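Local structure of catechol 1,2-dioxygenase (2AZQ) at residues A[87-92]-A[253-258]. The protein probably catalyses the iron(III)-dependent intradiol cleavage of catechol by molecular oxygen to cis,cis-muconate, the first step of its branch of the beta-ketoadipate pathway. Residues are numbered along the deposited sequence; the frame is centred on the assembly and turned at random.
Sequences LQDAKD and ATRDGL
Asp89 and Arg255 meet in a salt bridge that is the whole of the contact between 87-92 and 253-258; the two segments bury just 70 Å² against each other, and their nearest CA atoms, those of Asp89 and Arg255, stay 12.8 Å apart. Approaching from the opposite direction, Arg255 presents the end of its guanidinium, NH1 and NH2 together, to a single carboxylate oxygen: NH1 lies 2.8 Å from Asp89 OD1 and NH2 3.0 Å from the same OD1. Neither bond is straight, with N-H...O angles of 149° and 138°, as two donors converge on one acceptor. OD1 sits in the guanidinium plane, yet the carboxylate is turned 80° against it, so this is not the coplanar, two-oxygen pairing. Seen from the acid, NH1 arrives nearly end-on to the C-O bond, whereas NH2 comes from above the carboxylate plane. The span is bridged by an arginine chain extended from CG to NE. Replacing Arg255 with a leucine would probably leave Asp89 OD1 without these two donors and remove this charged link between loop and helix.

The second carboxylate oxygen is engaged separately: Asp89 OD2 forms a salt bridge with Arg103 NE, and Arg103 also pairs with Asp92, making a small charge network.

Within the loop, a type II turn from Arg255 to Leu258 is closed by a hydrogen bond from Leu258 N to Arg255 O (3.1 Å). The bridge thus links helix 80-94 of the N-terminal region to the connection between strands 234-240 and 259-265 of the catalytic beta domain, while the second subunit packs on Leu87, Ala90 and Lys91.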
ATOM      1  N   LEU A  87      19.383   4.338  12.432  1.00  9.43           N
ATOM      2  CA  LEU A  87      19.259   5.781  12.507  1.00  9.94           C
ATOM      3  C   LEU A  87      18.931   6.174  13.939  1.00  8.85           C
ATOM      4  O   LEU A  87      19.321   7.243  14.396  1.00  8.37           O
ATOM      5  CB  LEU A  87      18.152   6.260  11.548  1.00 10.60           C
ATOM      6  CG  LEU A  87      17.998   7.760  11.276  1.00 11.37           C
ATOM      7  CD1 LEU A  87      19.202   8.258  10.499  1.00 12.36           C
ATOM      8  CD2 LEU A  87      16.741   8.012  10.458  1.00 12.92           C
ATOM      9  N   GLN A  88      18.217   5.307  14.649  1.00  8.47           N
ATOM     10  CA  GLN A  88      17.869   5.613  16.028  1.00  8.14           C
ATOM     11  C   GLN A  88      19.149   5.501  16.828  1.00  9.21           C
ATOM     12  O   GLN A  88      19.366   6.265  17.764  1.00  9.30           O
ATOM     13  CB  GLN A  88      16.820   4.649  16.550  1.00  7.06           C
ATOM     14  CG  GLN A  88      16.171   5.146  17.795  1.00 11.01           C
ATOM     15  CD  GLN A  88      15.779   6.611  17.646  1.00 15.99           C
ATOM     16  OE1 GLN A  88      14.977   6.976  16.769  1.00 15.30           O
ATOM     17  NE2 GLN A  88      16.368   7.466  18.494  1.00 16.11           N
ATOM     18  N   ASP A  89      20.001   4.556  16.427  1.00  9.00           N
ATOM     19  CA  ASP A  89      21.294   4.352  17.066  1.00  9.90           C
ATOM     20  C   ASP A  89      22.223   5.537  16.823  1.00 11.56           C
ATOM     21  O   ASP A  89      22.838   6.061  17.768  1.00 11.54           O
ATOM     22  CB  ASP A  89      21.973   3.073  16.553  1.00  6.98           C
ATOM     23  CG  ASP A  89      21.543   1.827  17.315  1.00  5.45           C
ATOM     24  OD1 ASP A  89      22.002   0.735  16.944  1.00  2.00           O
ATOM     25  OD2 ASP A  89      20.756   1.938  18.286  1.00  3.53           O
ATOM     26  N   ALA A  90      22.333   5.958  15.565  1.00 11.18           N
ATOM     27  CA  ALA A  90      23.207   7.075  15.246  1.00 12.28           C
ATOM     28  C   ALA A  90      22.723   8.298  16.002  1.00 14.61           C
ATOM     29  O   ALA A  90      23.507   9.140  16.437  1.00 14.77           O
ATOM     30  CB  ALA A  90      23.195   7.337  13.774  1.00 11.72           C
ATOM     31  N   LYS A  91      21.414   8.402  16.165  1.00 16.64           N
ATOM     32  CA  LYS A  91      20.888   9.543  16.881  1.00 18.29           C
ATOM     33  C   LYS A  91      21.256   9.440  18.345  1.00 18.82           C
ATOM     34  O   LYS A  91      21.508  10.447  18.983  1.00 19.49           O
ATOM     35  CB  LYS A  91      19.364   9.654  16.725  1.00 17.44           C
ATOM     36  CG  LYS A  91      18.906  10.167  15.373  1.00 17.73           C
ATOM     37  CD  LYS A  91      17.402  10.404  15.390  1.00 19.30           C
ATOM     38  CE  LYS A  91      16.861  10.796  14.013  1.00 20.85           C
ATOM     39  NZ  LYS A  91      15.378  10.963  13.987  1.00 18.82           N
ATOM     40  N   ASP A  92      21.298   8.233  18.891  1.00 19.07           N
ATOM     41  CA  ASP A  92      21.647   8.133  20.294  1.00 20.08           C
ATOM     42  C   ASP A  92      23.135   8.366  20.485  1.00 20.39           C
ATOM     43  O   ASP A  92      23.555   8.812  21.537  1.00 20.25           O
ATOM     44  CB  ASP A  92      21.265   6.774  20.887  1.00 20.79           C
ATOM     45  CG  ASP A  92      19.791   6.495  20.803  1.00 21.88           C
ATOM     46  OD1 ASP A  92      18.979   7.435  20.948  1.00 20.56           O
ATOM     47  OD2 ASP A  92      19.447   5.314  20.615  1.00 25.59           O
ATOM     48  N   ALA A 253      17.601  -8.579  11.421  1.00  2.57           N
ATOM     49  CA  ALA A 253      17.529  -8.157  12.820  1.00  3.74           C
ATOM     50  C   ALA A 253      18.696  -8.661  13.688  1.00  3.84           C
ATOM     51  O   ALA A 253      19.103  -7.986  14.617  1.00  2.49           O
ATOM     52  CB  ALA A 253      16.174  -8.559  13.451  1.00  2.00           C
ATOM     53  N   THR A 254      19.258  -9.817  13.372  1.00  5.06           N
ATOM     54  CA  THR A 254      20.366 -10.336  14.167  1.00  8.99           C
ATOM     55  C   THR A 254      21.555  -9.359  14.304  1.00  9.92           C
ATOM     56  O   THR A 254      22.067  -8.823  13.317  1.00 10.21           O
ATOM     57  CB  THR A 254      20.863 -11.692  13.618  1.00  8.72           C
ATOM     58  OG1 THR A 254      21.202 -11.559  12.236  1.00 13.12           O
ATOM     59  CG2 THR A 254      19.779 -12.725  13.722  1.00 10.30           C
ATOM     60  N   ARG A 255      21.952  -9.138  15.555  1.00 11.75           N
ATOM     61  CA  ARG A 255      23.049  -8.264  15.928  1.00 13.73           C
ATOM     62  C   ARG A 255      23.949  -8.924  16.954  1.00 15.71           C
ATOM     63  O   ARG A 255      23.523  -9.823  17.681  1.00 15.94           O
ATOM     64  CB  ARG A 255      22.557  -6.993  16.613  1.00 12.77           C
ATOM     65  CG  ARG A 255      21.702  -6.067  15.831  1.00 14.07           C
ATOM     66  CD  ARG A 255      21.960  -4.715  16.417  1.00 16.74           C
ATOM     67  NE  ARG A 255      21.085  -3.658  15.942  1.00 20.41           N
ATOM     68  CZ  ARG A 255      21.343  -2.365  16.113  1.00 21.75           C
ATOM     69  NH1 ARG A 255      22.446  -1.980  16.739  1.00 20.11           N
ATOM     70  NH2 ARG A 255      20.484  -1.456  15.680  1.00 24.28           N
ATOM     71  N   ASP A 256      25.180  -8.437  17.044  1.00 17.56           N
ATOM     72  CA  ASP A 256      26.103  -8.943  18.042  1.00 19.78           C
ATOM     73  C   ASP A 256      25.593  -8.607  19.432  1.00 19.57           C
ATOM     74  O   ASP A 256      25.087  -7.508  19.686  1.00 20.37           O
ATOM     75  CB  ASP A 256      27.500  -8.363  17.834  1.00 21.65           C
ATOM     76  CG  ASP A 256      28.319  -9.206  16.896  1.00 25.95           C
ATOM     77  OD1 ASP A 256      28.615 -10.361  17.279  1.00 26.64           O
ATOM     78  OD2 ASP A 256      28.644  -8.741  15.778  1.00 28.96           O
ATOM     79  N   GLY A 257      25.705  -9.572  20.332  1.00 17.93           N
ATOM     80  CA  GLY A 257      25.250  -9.341  21.683  1.00 16.84           C
ATOM     81  C   GLY A 257      23.792  -9.682  21.820  1.00 16.30           C
ATOM     82  O   GLY A 257      23.215  -9.513  22.893  1.00 17.05           O
ATOM     83  N   LEU A 258      23.199 -10.161  20.730  1.00 15.19           N
ATOM     84  CA  LEU A 258      21.790 -10.519  20.724  1.00 14.22           C
ATOM     85  C   LEU A 258      21.578 -12.004  20.476  1.00 13.62           C
ATOM     86  O   LEU A 258      20.450 -12.475  20.268  1.00 13.37           O
ATOM     87  CB  LEU A 258      21.021  -9.676  19.687  1.00 12.51           C
ATOM     88  CG  LEU A 258      20.713  -8.254  20.169  1.00 11.72           C
ATOM     89  CD1 LEU A 258      19.748  -7.530  19.199  1.00  9.65           C
ATOM     90  CD2 LEU A 258      20.102  -8.351  21.560  1.00  7.77           C
TER